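Local coordinates for protein putative oxidoreductase (Magnetospirillum magnetotacticum, PDB 3C1A) that probably works as a nicotinamide-dependent oxidoreductase of the GFO/IDH/MocA family, with a Rossmann-fold cofactor domain and an as yet unknown substrate, at residues Ala193-Arg198 with Gly203-Asp208; Thr210-Phe215 with Glu219-Leu224; Ala18-Lys23 with Leu169-Ala174; Pro133-Leu138 with Val177-Asp182; Pro101-Leu104 with Glu108-Ala111. All blocks are in the same frame, centred on the assembly; numbering follows the deposited sequence.

In the fold
Contacts 1 and 2 are successive hairpins of the sheet in the C-terminal part of the protein; they share strand 204-215 and are tied by a salt bridge from Asp208 OD2 to Arg223 NH2 (2.7 Å). Contacts 3 and 4 both use helix 168-184. The helix packs on the sheet of contact 2, Val180 CG1 meeting Ala220 CB at 3.5 Å, and contact 3 joins it to the glycine-rich loop of the Rossmann domain. Contact 5 opens helix 106-119 of that domain and meets helix 168-184 where Trp170 CZ3 lies 3.4 Å from Thr103 O. Contacts 3 and 5, centres about 14 Å apart, lie where the two domains face each other, probably near the cofactor cleft.

Contact 1: residues Ala193-Arg198 with Gly203-Asp208; sequences ASWAAR and GGEAGD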
# COMPACT_ATOMS: atom_id res chain seq x y z
N ALA A 193 8.04 -4.91 -17.92
CA ALA A 193 6.82 -4.13 -18.10
C ALA A 193 6.57 -3.96 -19.59
O ALA A 193 7.51 -3.73 -20.37
CB ALA A 193 6.92 -2.78 -17.42
N SER A 194 5.32 -4.10 -19.97
CA SER A 194 4.91 -4.01 -21.36
C SER A 194 3.74 -3.06 -21.49
O SER A 194 2.66 -3.28 -20.93
CB SER A 194 4.52 -5.38 -21.91
OG SER A 194 4.39 -5.32 -23.33
N TRP A 195 3.99 -2.00 -22.25
CA TRP A 195 3.01 -0.96 -22.51
C TRP A 195 2.24 -1.28 -23.77
O TRP A 195 2.81 -1.30 -24.87
CB TRP A 195 3.69 0.40 -22.67
CG TRP A 195 4.23 0.92 -21.39
CD1 TRP A 195 5.45 0.66 -20.86
CD2 TRP A 195 3.57 1.79 -20.47
NE1 TRP A 195 5.60 1.31 -19.66
CE2 TRP A 195 4.45 2.01 -19.39
CE3 TRP A 195 2.32 2.40 -20.45
CZ2 TRP A 195 4.12 2.82 -18.33
CZ3 TRP A 195 2.00 3.20 -19.41
CH2 TRP A 195 2.89 3.41 -18.34
N ALA A 196 0.96 -1.52 -23.62
CA ALA A 196 0.06 -1.70 -24.74
C ALA A 196 -0.22 -0.40 -25.48
O ALA A 196 -0.34 -0.38 -26.73
CB ALA A 196 -1.28 -2.30 -24.21
N ALA A 197 -0.36 0.68 -24.70
CA ALA A 197 -0.74 2.02 -25.19
C ALA A 197 -0.20 3.02 -24.17
O ALA A 197 -0.32 2.80 -22.95
CB ALA A 197 -2.26 2.17 -25.26
N ARG A 198 0.44 4.08 -24.69
CA ARG A 198 1.07 5.11 -23.88
C ARG A 198 0.99 6.45 -24.61
O ARG A 198 1.44 6.58 -25.74
CB ARG A 198 2.54 4.75 -23.69
CG ARG A 198 3.20 5.39 -22.48
CD ARG A 198 4.65 4.97 -22.50
NE ARG A 198 5.31 5.08 -21.21
CZ ARG A 198 6.45 4.46 -20.91
NH1 ARG A 198 7.07 3.68 -21.80
NH2 ARG A 198 6.98 4.62 -19.71
N GLY A 203 -1.73 16.90 -20.50
CA GLY A 203 -0.33 17.03 -20.07
C GLY A 203 0.18 15.94 -19.13
O GLY A 203 1.36 15.97 -18.77
N GLY A 204 -0.68 14.99 -18.74
CA GLY A 204 -0.30 13.82 -17.92
C GLY A 204 -0.29 12.50 -18.69
O GLY A 204 -1.00 12.35 -19.67
N GLU A 205 0.52 11.54 -18.22
CA GLU A 205 0.61 10.19 -18.82
C GLU A 205 -0.75 9.49 -18.81
O GLU A 205 -1.43 9.44 -17.78
CB GLU A 205 1.64 9.31 -18.06
CG GLU A 205 2.16 8.08 -18.88
CD GLU A 205 3.19 7.21 -18.14
OE1 GLU A 205 2.95 6.85 -16.96
OE2 GLU A 205 4.25 6.88 -18.76
N ALA A 206 -1.11 8.94 -19.96
CA ALA A 206 -2.36 8.23 -20.15
C ALA A 206 -1.96 6.92 -20.82
O ALA A 206 -1.32 6.93 -21.89
CB ALA A 206 -3.28 9.03 -21.08
N GLY A 207 -2.29 5.80 -20.19
CA GLY A 207 -1.91 4.52 -20.75
C GLY A 207 -2.32 3.26 -20.02
O GLY A 207 -3.13 3.28 -19.09
N ASP A 208 -1.73 2.17 -20.52
CA ASP A 208 -2.11 0.79 -20.24
C ASP A 208 -0.83 -0.03 -20.20
O ASP A 208 -0.22 -0.21 -21.25
CB ASP A 208 -3.00 0.28 -21.37
CG ASP A 208 -3.66 -1.08 -21.09
OD1 ASP A 208 -3.34 -1.73 -20.06
OD2 ASP A 208 -4.48 -1.54 -21.95
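A classic beta bulge interrupts the antiparallel hairpin of strands 190-201 and 204-215: Ala196 and Ala197 both stand opposite Asp208. Ala196 N donates to Asp208 O (3.0 Å), and Asp208 N returns a bond to Ala197 O (2.9 Å). The next pair, Arg198 with Gly207, is non-hydrogen-bonded. Ala197 O lies 3.2 Å from Gly207 CA, and a CB on Gly207 would run into that carbonyl and press on the rim of the Trp195 indole. Trp195, before the bulge, and Arg198, after it, lie face against face: Arg198 NE sits 3.6 Å above the centre of the Trp195 indole. With CG anti to the backbone N (chi1 -158°) and the chain extended to NE, Arg198 runs over the ring and presents NE to Glu205 OE2 at 3.2 Å. This salt bridge is nearly straight, 170° at the hydrogen, and lies in the guanidinium plane, but it reaches OE2 on its anti side, well out of the carboxylate plane. Glu205 OE1 also approaches Trp195 CH2 (3.7 Å), obliquely to the ring. Replacing Glu205 by an alanine removes the carboxylate and would probably leave Arg198 NE without its anionic mate and the guanidinium freer to swing off the indole. Asp208 turns its own carboxylate to Arg223 on the next strand. The two acidic residues thus serve separate arginines, and the Arg198 pair, lying at the surface, is probably partly screened by solvent.

Contact 2: residues Thr210-Phe215 with Glu219-Leu224; sequences TLTLAF and EAHIRL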
# COMPACT_ATOMS: atom_id res chain seq x y z
N THR A 210 1.17 -3.64 -18.54
CA THR A 210 1.17 -4.88 -17.78
C THR A 210 2.57 -5.20 -17.28
O THR A 210 3.53 -5.24 -18.07
CB THR A 210 0.57 -6.05 -18.58
OG1 THR A 210 -0.86 -5.83 -18.69
CG2 THR A 210 0.80 -7.37 -17.80
N LEU A 211 2.69 -5.40 -15.96
CA LEU A 211 3.91 -5.88 -15.32
C LEU A 211 3.88 -7.40 -15.22
O LEU A 211 2.91 -7.96 -14.74
CB LEU A 211 4.11 -5.29 -13.92
CG LEU A 211 4.02 -3.77 -13.79
CD1 LEU A 211 4.45 -3.38 -12.41
CD2 LEU A 211 4.84 -3.06 -14.86
N THR A 212 4.94 -8.05 -15.69
CA THR A 212 5.10 -9.49 -15.52
C THR A 212 6.24 -9.79 -14.58
O THR A 212 7.37 -9.38 -14.82
CB THR A 212 5.34 -10.24 -16.85
OG1 THR A 212 4.39 -9.81 -17.83
CG2 THR A 212 5.18 -11.76 -16.64
N LEU A 213 5.92 -10.53 -13.52
CA LEU A 213 6.85 -10.96 -12.47
C LEU A 213 6.86 -12.47 -12.48
O LEU A 213 5.81 -13.09 -12.31
CB LEU A 213 6.37 -10.48 -11.09
CG LEU A 213 6.51 -9.00 -10.70
CD1 LEU A 213 5.92 -8.07 -11.73
CD2 LEU A 213 5.91 -8.72 -9.31
N ALA A 214 8.03 -13.07 -12.74
CA ALA A 214 8.15 -14.53 -12.81
C ALA A 214 8.73 -15.13 -11.53
O ALA A 214 9.72 -14.66 -10.97
CB ALA A 214 9.01 -14.95 -14.05
N PHE A 215 8.07 -16.19 -11.07
CA PHE A 215 8.47 -16.91 -9.87
C PHE A 215 8.60 -18.37 -10.26
O PHE A 215 7.65 -19.13 -10.17
CB PHE A 215 7.42 -16.78 -8.81
CG PHE A 215 7.17 -15.37 -8.38
CD1 PHE A 215 6.25 -14.58 -9.04
CD2 PHE A 215 7.83 -14.87 -7.26
CE1 PHE A 215 6.01 -13.28 -8.65
CE2 PHE A 215 7.58 -13.57 -6.84
CZ PHE A 215 6.67 -12.77 -7.54
N GLU A 219 3.78 -17.11 -13.23
CA GLU A 219 3.83 -15.67 -13.55
C GLU A 219 2.69 -14.93 -12.91
O GLU A 219 1.58 -15.47 -12.80
CB GLU A 219 3.79 -15.42 -15.04
CG GLU A 219 5.06 -15.79 -15.73
CD GLU A 219 5.13 -15.29 -17.13
OE1 GLU A 219 4.06 -15.09 -17.74
OE2 GLU A 219 6.26 -15.09 -17.62
N ALA A 220 2.99 -13.71 -12.48
CA ALA A 220 2.02 -12.73 -11.99
C ALA A 220 1.98 -11.65 -13.03
O ALA A 220 3.04 -11.15 -13.43
CB ALA A 220 2.43 -12.15 -10.63
N HIS A 221 0.80 -11.36 -13.54
CA HIS A 221 0.58 -10.27 -14.51
C HIS A 221 -0.28 -9.19 -13.85
O HIS A 221 -1.43 -9.41 -13.41
CB HIS A 221 -0.12 -10.73 -15.79
CG HIS A 221 0.61 -11.82 -16.53
ND1 HIS A 221 0.08 -13.07 -16.72
CD2 HIS A 221 1.83 -11.84 -17.13
CE1 HIS A 221 0.93 -13.82 -17.40
NE2 HIS A 221 2.00 -13.10 -17.66
N ILE A 222 0.29 -8.00 -13.77
CA ILE A 222 -0.33 -6.88 -13.10
C ILE A 222 -0.67 -5.82 -14.11
O ILE A 222 0.22 -5.17 -14.64
CB ILE A 222 0.64 -6.28 -12.07
CG1 ILE A 222 0.94 -7.28 -10.95
CG2 ILE A 222 0.19 -4.88 -11.58
CD1 ILE A 222 2.14 -6.82 -10.02
N ARG A 223 -1.96 -5.63 -14.38
CA ARG A 223 -2.38 -4.61 -15.34
C ARG A 223 -2.81 -3.30 -14.64
O ARG A 223 -3.63 -3.31 -13.72
CB ARG A 223 -3.50 -5.13 -16.24
CG ARG A 223 -3.75 -4.25 -17.48
CD ARG A 223 -5.13 -4.42 -18.04
NE ARG A 223 -5.37 -3.48 -19.13
CZ ARG A 223 -6.58 -3.15 -19.59
NH1 ARG A 223 -7.69 -3.71 -19.10
NH2 ARG A 223 -6.68 -2.28 -20.59
N LEU A 224 -2.21 -2.19 -15.10
CA LEU A 224 -2.48 -0.81 -14.68
C LEU A 224 -2.85 0.01 -15.93
O LEU A 224 -2.02 0.15 -16.86
CB LEU A 224 -1.25 -0.18 -14.03
CG LEU A 224 -0.39 -1.03 -13.08
CD1 LEU A 224 0.96 -0.36 -12.73
CD2 LEU A 224 -1.20 -1.40 -11.82
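Thr210 and Thr212 meet Arg223, His221 and Glu219 on one face of a regular antiparallel hairpin, strands 204-215 and 218-225 of the C-terminal domain sheet. Leu211 exchanges two backbone hydrogen bonds with Ile222, and Leu213 two with Ala220. On the threonine face, the OG1 of Thr212 lies in the plane of the His221 imidazole, at its edge, 3.3 Å from CD2. The two side chains run alongside each other, pointing the same way. Thr212 CG2 sits 3.6 Å from Glu219 CD, beside the weak bond from His221 NE2 to Glu219 OE1. A chi1 of -71° sets Thr210 OG1 beside the backbone N, 3.5 Å from Arg223 CG, and leaves CG2 anti to that N, 4.0 Å from His221 CB. An alanine in place of Thr210 loses both branches and is likely to open a gap beside His221 CB and the aliphatic part of Arg223. Arg223 is positioned from outside, by Asp208 and Glu154. The reverse face, with Leu211, Leu213, Ala220 and Ile222, is buried, and Val180 of helix 168-184 packs on Ala220. At its end Phe215 turns the edge of its ring to this layer, with CE1 4.2 Å from Ala220 CB.

Contact 3: residues Ala18-Lys23 with Leu169-Ala174; sequences AGRWGK and LWDWGA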
# COMPACT_ATOMS: atom_id res chain seq x y z
N ALA A 18 1.07 16.19 2.97
CA ALA A 18 1.17 17.20 1.92
C ALA A 18 0.45 16.68 0.69
O ALA A 18 0.51 15.49 0.38
CB ALA A 18 2.62 17.51 1.60
N GLY A 19 -0.27 17.58 0.02
CA GLY A 19 -0.93 17.26 -1.24
C GLY A 19 -2.20 16.45 -1.05
O GLY A 19 -2.98 16.72 -0.13
N ARG A 20 -2.39 15.48 -1.94
CA ARG A 20 -3.53 14.55 -1.91
C ARG A 20 -3.25 13.34 -1.03
O ARG A 20 -4.11 12.48 -0.86
CB ARG A 20 -3.87 14.05 -3.33
CG ARG A 20 -2.85 13.05 -3.92
CD ARG A 20 -3.10 12.76 -5.40
NE ARG A 20 -1.92 12.20 -6.09
CZ ARG A 20 -1.65 10.91 -6.27
NH1 ARG A 20 -2.42 9.97 -5.75
NH2 ARG A 20 -0.55 10.54 -6.94
N TRP A 21 -2.04 13.27 -0.49
CA TRP A 21 -1.51 12.03 0.07
C TRP A 21 -2.06 11.68 1.47
O TRP A 21 -2.03 10.50 1.87
CB TRP A 21 0.03 12.06 0.03
CG TRP A 21 0.53 12.23 -1.40
CD1 TRP A 21 0.83 13.41 -2.03
CD2 TRP A 21 0.74 11.20 -2.37
NE1 TRP A 21 1.23 13.17 -3.32
CE2 TRP A 21 1.17 11.83 -3.56
CE3 TRP A 21 0.61 9.81 -2.34
CZ2 TRP A 21 1.47 11.12 -4.72
CZ3 TRP A 21 0.91 9.09 -3.49
CH2 TRP A 21 1.35 9.75 -4.67
N GLY A 22 -2.57 12.69 2.19
CA GLY A 22 -3.09 12.51 3.56
C GLY A 22 -4.61 12.36 3.63
O GLY A 22 -5.24 12.67 4.64
N LYS A 23 -5.15 11.80 2.55
CA LYS A 23 -6.58 11.82 2.18
C LYS A 23 -7.62 11.58 3.29
O LYS A 23 -8.55 12.38 3.46
CB LYS A 23 -6.82 10.80 1.07
CG LYS A 23 -8.07 11.02 0.26
CD LYS A 23 -8.40 9.81 -0.59
CE LYS A 23 -8.83 10.21 -1.98
NZ LYS A 23 -9.55 9.12 -2.68
N LEU A 169 2.97 3.55 -12.73
CA LEU A 169 3.70 2.29 -12.45
C LEU A 169 4.05 2.25 -10.95
O LEU A 169 3.84 1.24 -10.27
CB LEU A 169 4.97 2.18 -13.31
CG LEU A 169 5.75 0.86 -13.36
CD1 LEU A 169 6.13 0.49 -14.83
CD2 LEU A 169 6.98 0.87 -12.46
N TRP A 170 4.54 3.37 -10.43
CA TRP A 170 4.98 3.43 -9.04
C TRP A 170 3.81 3.54 -8.11
O TRP A 170 3.71 2.76 -7.17
CB TRP A 170 5.91 4.62 -8.82
CG TRP A 170 7.26 4.32 -9.37
CD1 TRP A 170 7.66 4.40 -10.67
CD2 TRP A 170 8.37 3.81 -8.63
NE1 TRP A 170 8.96 4.00 -10.79
CE2 TRP A 170 9.43 3.63 -9.55
CE3 TRP A 170 8.58 3.51 -7.29
CZ2 TRP A 170 10.68 3.17 -9.16
CZ3 TRP A 170 9.82 3.03 -6.91
CH2 TRP A 170 10.85 2.88 -7.84
N ASP A 171 2.97 4.52 -8.38
CA ASP A 171 1.84 4.84 -7.51
C ASP A 171 0.85 3.68 -7.43
O ASP A 171 0.63 3.13 -6.35
CB ASP A 171 1.21 6.14 -8.01
CG ASP A 171 0.07 6.65 -7.16
OD1 ASP A 171 -0.15 6.20 -6.01
OD2 ASP A 171 -0.62 7.56 -7.67
N TRP A 172 0.26 3.28 -8.55
CA TRP A 172 -0.65 2.13 -8.54
C TRP A 172 0.10 0.83 -8.44
O TRP A 172 -0.34 -0.08 -7.79
CB TRP A 172 -1.51 2.09 -9.81
CG TRP A 172 -2.36 3.30 -10.07
CD1 TRP A 172 -2.25 4.55 -9.50
CD2 TRP A 172 -3.44 3.40 -11.02
NE1 TRP A 172 -3.22 5.40 -10.02
CE2 TRP A 172 -3.95 4.72 -10.96
CE3 TRP A 172 -4.04 2.49 -11.89
CZ2 TRP A 172 -5.02 5.14 -11.74
CZ3 TRP A 172 -5.08 2.92 -12.67
CH2 TRP A 172 -5.54 4.23 -12.61
N GLY A 173 1.26 0.72 -9.08
CA GLY A 173 2.01 -0.54 -9.08
C GLY A 173 2.48 -1.02 -7.71
O GLY A 173 2.43 -2.21 -7.43
N ALA A 174 2.89 -0.09 -6.84
CA ALA A 174 3.32 -0.46 -5.50
C ALA A 174 2.16 -1.16 -4.77
O ALA A 174 2.34 -2.09 -3.99
CB ALA A 174 3.84 0.80 -4.70
O HOH W 1 -2.32 7.13 -4.57
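The guanidinium of Arg20 lies with one face over the rim of the Trp21 indole, CZ 3.4 Å above the ring plane, and turns its edge to the carboxylate of Asp171. Arg20 NH2 donates to Asp171 OD2 at 3.1 Å in a salt bridge of 159° at the hydrogen. The bond is close to the guanidinium plane but reaches OD2 from above the plane of the carboxylate, the groups turned 48° apart. Asp171 OD1 comes obliquely to the indole, 4.0 Å from Trp21 CZ3. It also accepts a bond of 2.8 Å from a water whose oxygen is weakly held by Arg20 NH1, so the pair is joined directly and through water. Ala18 O lies at the edge of the indole, in its plane. Arg20 CG is tucked between the backbone N and the carbonyl carbon (chi1 72°); the chain is extended as far as NE, beyond which the guanidinium is turned toward Asp171. A type II' turn from Ala18 to Trp21, with Gly19 at positive phi, shapes this loop between strand 11-17 and helix 25-31. Its sequence fits the Gly-X-Gly-X-X-Gly signature that binds the dinucleotide in Rossmann domains. Beyond the salt bridge, helix 168-184 rests Leu169, Trp170 and Ala174 on helix 301-314 and Trp172 on strand 148-158, so the bridge spans from the nucleotide-binding domain to this helix of the other.

Contact 4: residues Pro133-Leu138 with Val177-Asp182; sequences PAWEAL and VSMVLD
Trp135 of helix 133-140 reaches across to Met179 and Asp182, one turn apart on helix 168-184, in a helix-helix contact carried by this single indole. The backbones stay apart, Trp135 CA and Met179 CA lying 8.6 Å from each other. The polar part is one hydrogen bond: Trp135 NE1 donates to Asp182 OD2 at 2.8 Å, almost straight at 169°. It lies in the plane of the indole and uses the anti lone pair of OD2, the one pointing away from the other oxygen. Lys139, one turn further along the first helix, makes a salt bridge to the same oxygen, so OD2 is gripped twice and its negative charge is probably well balanced. The aromatic part is a CH-pi and Met-aromatic contact with Met179, deposited as selenomethionine. Two conformers of Met179 are deposited; in the one described, CG stands over one face of the six-membered ring of Trp135, 3.5 Å from the ring centroid, and the selenium lies obliquely off that ring, 4.2 Å from the centroid. Trp135 CG is anti to the backbone N (chi1 177°), which extends the indole towards the second helix, and the Met179 side chain crosses it at about a right angle. Leu234 of strand 229-238 touches both Trp135 and Met179, so both helices also meet the C-terminal domain sheet; Leu130 touches Trp135 as well. A tetraethylene glycol, probably from the crystallisation liquor, lies about 5 Å from the Met179 side chain. At the rim of the indole, Trp135 CZ2 is 3.5 Å from Met179 O.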
# COMPACT_ATOMS: atom_id res chain seq x y z
N PRO A 133 -9.17 -7.12 5.30
CA PRO A 133 -9.65 -8.45 5.69
C PRO A 133 -9.94 -9.46 4.56
O PRO A 133 -9.83 -10.65 4.78
CB PRO A 133 -10.93 -8.15 6.48
CG PRO A 133 -10.68 -6.77 7.02
CD PRO A 133 -10.00 -6.05 5.91
N ALA A 134 -10.29 -8.99 3.37
CA ALA A 134 -10.51 -9.88 2.25
C ALA A 134 -9.21 -10.58 1.80
O ALA A 134 -9.25 -11.75 1.42
CB ALA A 134 -11.15 -9.10 1.10
N TRP A 135 -8.07 -9.87 1.85
CA TRP A 135 -6.77 -10.41 1.44
C TRP A 135 -6.30 -11.43 2.47
O TRP A 135 -5.82 -12.51 2.13
CB TRP A 135 -5.74 -9.28 1.29
CG TRP A 135 -4.38 -9.78 0.94
CD1 TRP A 135 -3.27 -9.71 1.69
CD2 TRP A 135 -4.02 -10.45 -0.26
NE1 TRP A 135 -2.21 -10.29 1.04
CE2 TRP A 135 -2.65 -10.76 -0.17
CE3 TRP A 135 -4.72 -10.85 -1.41
CZ2 TRP A 135 -1.99 -11.45 -1.16
CZ3 TRP A 135 -4.05 -11.52 -2.40
CH2 TRP A 135 -2.70 -11.82 -2.27
N GLU A 136 -6.49 -11.08 3.73
CA GLU A 136 -6.23 -11.99 4.83
C GLU A 136 -7.07 -13.28 4.71
O GLU A 136 -6.55 -14.38 4.90
CB GLU A 136 -6.46 -11.27 6.16
CG GLU A 136 -5.48 -10.09 6.39
CD GLU A 136 -5.86 -9.17 7.53
OE1 GLU A 136 -6.71 -9.57 8.35
OE2 GLU A 136 -5.33 -8.04 7.61
N ALA A 137 -8.35 -13.13 4.36
CA ALA A 137 -9.27 -14.27 4.11
C ALA A 137 -8.86 -15.11 2.88
O ALA A 137 -8.97 -16.33 2.92
CB ALA A 137 -10.68 -13.79 3.95
N LEU A 138 -8.39 -14.46 1.81
CA LEU A 138 -7.88 -15.17 0.64
C LEU A 138 -6.64 -15.97 0.99
O LEU A 138 -6.55 -17.16 0.64
CB LEU A 138 -7.55 -14.19 -0.52
CG LEU A 138 -7.01 -14.75 -1.85
CD1 LEU A 138 -7.23 -13.73 -3.03
CD2 LEU A 138 -5.51 -15.13 -1.75
N VAL A 177 2.19 -4.74 -6.55
CA VAL A 177 3.42 -5.47 -6.34
C VAL A 177 3.55 -6.00 -4.89
O VAL A 177 3.93 -7.18 -4.68
CB VAL A 177 4.66 -4.65 -6.78
CG1 VAL A 177 5.89 -5.37 -6.38
CG2 VAL A 177 4.57 -4.38 -8.26
N SER A 178 3.11 -5.19 -3.91
CA SER A 178 3.09 -5.60 -2.50
C SER A 178 2.27 -6.87 -2.29
O SER A 178 2.66 -7.76 -1.51
CB SER A 178 2.56 -4.47 -1.59
OG SER A 178 1.25 -4.07 -1.93
N MSE A 179 1.15 -6.95 -2.99
CA MSE A 179 0.24 -8.08 -2.88
C MSE A 179 0.89 -9.35 -3.45
O MSE A 179 0.92 -10.40 -2.80
CB MSE A 179 -1.07 -7.73 -3.58
CG MSE A 179 -2.11 -8.81 -3.58
SE MSE A 179 -1.92 -10.05 -5.08
CE MSE A 179 -2.49 -8.90 -6.46
N VAL A 180 1.50 -9.23 -4.64
CA VAL A 180 2.16 -10.37 -5.27
C VAL A 180 3.35 -10.91 -4.45
O VAL A 180 3.41 -12.10 -4.15
CB VAL A 180 2.55 -10.05 -6.71
CG1 VAL A 180 3.25 -11.22 -7.35
CG2 VAL A 180 1.27 -9.75 -7.56
N LEU A 181 4.25 -10.03 -4.02
CA LEU A 181 5.35 -10.41 -3.12
C LEU A 181 4.87 -10.99 -1.78
O LEU A 181 5.47 -11.96 -1.28
CB LEU A 181 6.31 -9.26 -2.88
CG LEU A 181 7.00 -8.54 -4.05
CD1 LEU A 181 7.99 -7.44 -3.57
CD2 LEU A 181 7.72 -9.50 -4.98
N ASP A 182 3.81 -10.44 -1.22
CA ASP A 182 3.22 -10.98 0.01
C ASP A 182 2.66 -12.40 -0.18
O ASP A 182 2.94 -13.31 0.62
CB ASP A 182 2.14 -10.08 0.57
CG ASP A 182 1.62 -10.59 1.90
OD1 ASP A 182 2.43 -10.74 2.84
OD2 ASP A 182 0.40 -10.83 1.98

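Contact 5: residues Pro101-Leu104 with Glu108-Ala111; sequences PLTL and EAEA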
# COMPACT_ATOMS: atom_id res chain seq x y z
N PRO A 101 4.33 4.51 -2.44
CA PRO A 101 5.49 3.64 -2.38
C PRO A 101 6.50 4.15 -1.35
O PRO A 101 6.60 5.36 -1.14
CB PRO A 101 6.07 3.71 -3.80
CG PRO A 101 5.67 4.96 -4.32
CD PRO A 101 4.30 5.27 -3.69
N LEU A 102 7.24 3.25 -0.73
CA LEU A 102 8.20 3.61 0.29
C LEU A 102 9.02 4.83 -0.17
O LEU A 102 9.16 5.83 0.55
CB LEU A 102 9.13 2.42 0.55
CG LEU A 102 10.37 2.62 1.45
CD1 LEU A 102 9.91 3.31 2.81
CD2 LEU A 102 11.01 1.34 1.79
N THR A 103 9.62 4.70 -1.35
CA THR A 103 10.32 5.77 -2.00
C THR A 103 10.12 5.57 -3.50
O THR A 103 9.41 4.66 -3.92
CB THR A 103 11.83 5.80 -1.70
OG1 THR A 103 12.47 4.64 -2.27
CG2 THR A 103 12.09 5.85 -0.18
N LEU A 104 10.71 6.46 -4.29
CA LEU A 104 10.75 6.28 -5.73
C LEU A 104 12.19 5.99 -6.13
O LEU A 104 12.54 6.16 -7.28
CB LEU A 104 10.24 7.52 -6.47
CG LEU A 104 8.86 8.06 -6.09
CD1 LEU A 104 8.59 9.34 -6.88
CD2 LEU A 104 7.72 7.07 -6.31
N GLU A 108 17.54 5.32 -1.57
CA GLU A 108 16.83 5.98 -0.44
C GLU A 108 16.14 4.94 0.44
O GLU A 108 16.12 5.03 1.70
CB GLU A 108 15.76 6.96 -0.95
CG GLU A 108 16.25 8.34 -1.23
CD GLU A 108 15.25 9.26 -1.92
OE1 GLU A 108 14.00 9.01 -1.97
OE2 GLU A 108 15.74 10.31 -2.40
N ALA A 109 15.54 3.97 -0.25
CA ALA A 109 14.89 2.83 0.40
C ALA A 109 15.92 2.13 1.26
O ALA A 109 15.69 1.86 2.41
CB ALA A 109 14.41 1.89 -0.64
N GLU A 110 17.09 1.85 0.68
CA GLU A 110 18.16 1.16 1.42
C GLU A 110 18.67 2.00 2.59
O GLU A 110 19.05 1.44 3.62
CB GLU A 110 19.28 0.79 0.46
CG GLU A 110 18.80 -0.27 -0.50
CD GLU A 110 19.75 -0.55 -1.63
OE1 GLU A 110 20.36 0.40 -2.17
OE2 GLU A 110 19.84 -1.74 -2.01
N ALA A 111 18.67 3.33 2.47
CA ALA A 111 19.14 4.23 3.55
C ALA A 111 18.21 4.19 4.75
O ALA A 111 18.64 4.15 5.92
CB ALA A 111 19.28 5.64 3.07
O HOH W 2 12.11 8.94 -3.88
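Thr103 comes within 5.9 Å of Ala109, CA to CA, where the loop that follows strand 95-99 passes through a cis peptide bond before Pro101, stretches out at Thr103 and then enters helix 106-119. No direct hydrogen bond joins the two segments, and the side chains meet by packing. The methyl of Thr103 lies against the first carbon of the Glu108 side chain, CG2 to CB 3.9 Å, while Thr103 OG1 sits 3.7 Å from Ala109 CB. OG1 is also 3.7 Å from Ala109 N, too long for a bond. The hydroxyl is instead engaged with Asp105 O, a fit that follows from chi1 of 67°, which lodges OG1 between the backbone nitrogen and the carbonyl carbon and turns CG2 towards the glutamate. Nearby, Leu102 CD2 reaches Ala109 CB at 4.2 Å. The polar link runs through a water: it receives the N-H of Leu104 at 2.9 Å and donates to Glu108 OE1 at 2.7 Å. Glu108, crossing Thr103 at an oblique angle with its chain extended beyond CG, brings OE1 to the water and to within 3.9 Å of Thr103 CB. The side chain of Asp105 also accepts, through OD2, from Glu108 N near the start of helix 106-119. Outside, helix 301-314 packs on Leu102, Thr103 and Ala109, and Ala174 and Trp170 of helix 168-184 pack on Pro101 and Leu104. With its cis proline, the loop carries the end of the Glu-Lys-Pro motif that marks GFO/IDH/MocA oxidoreductases, set at the junction of the Rossmann and C-terminal domains.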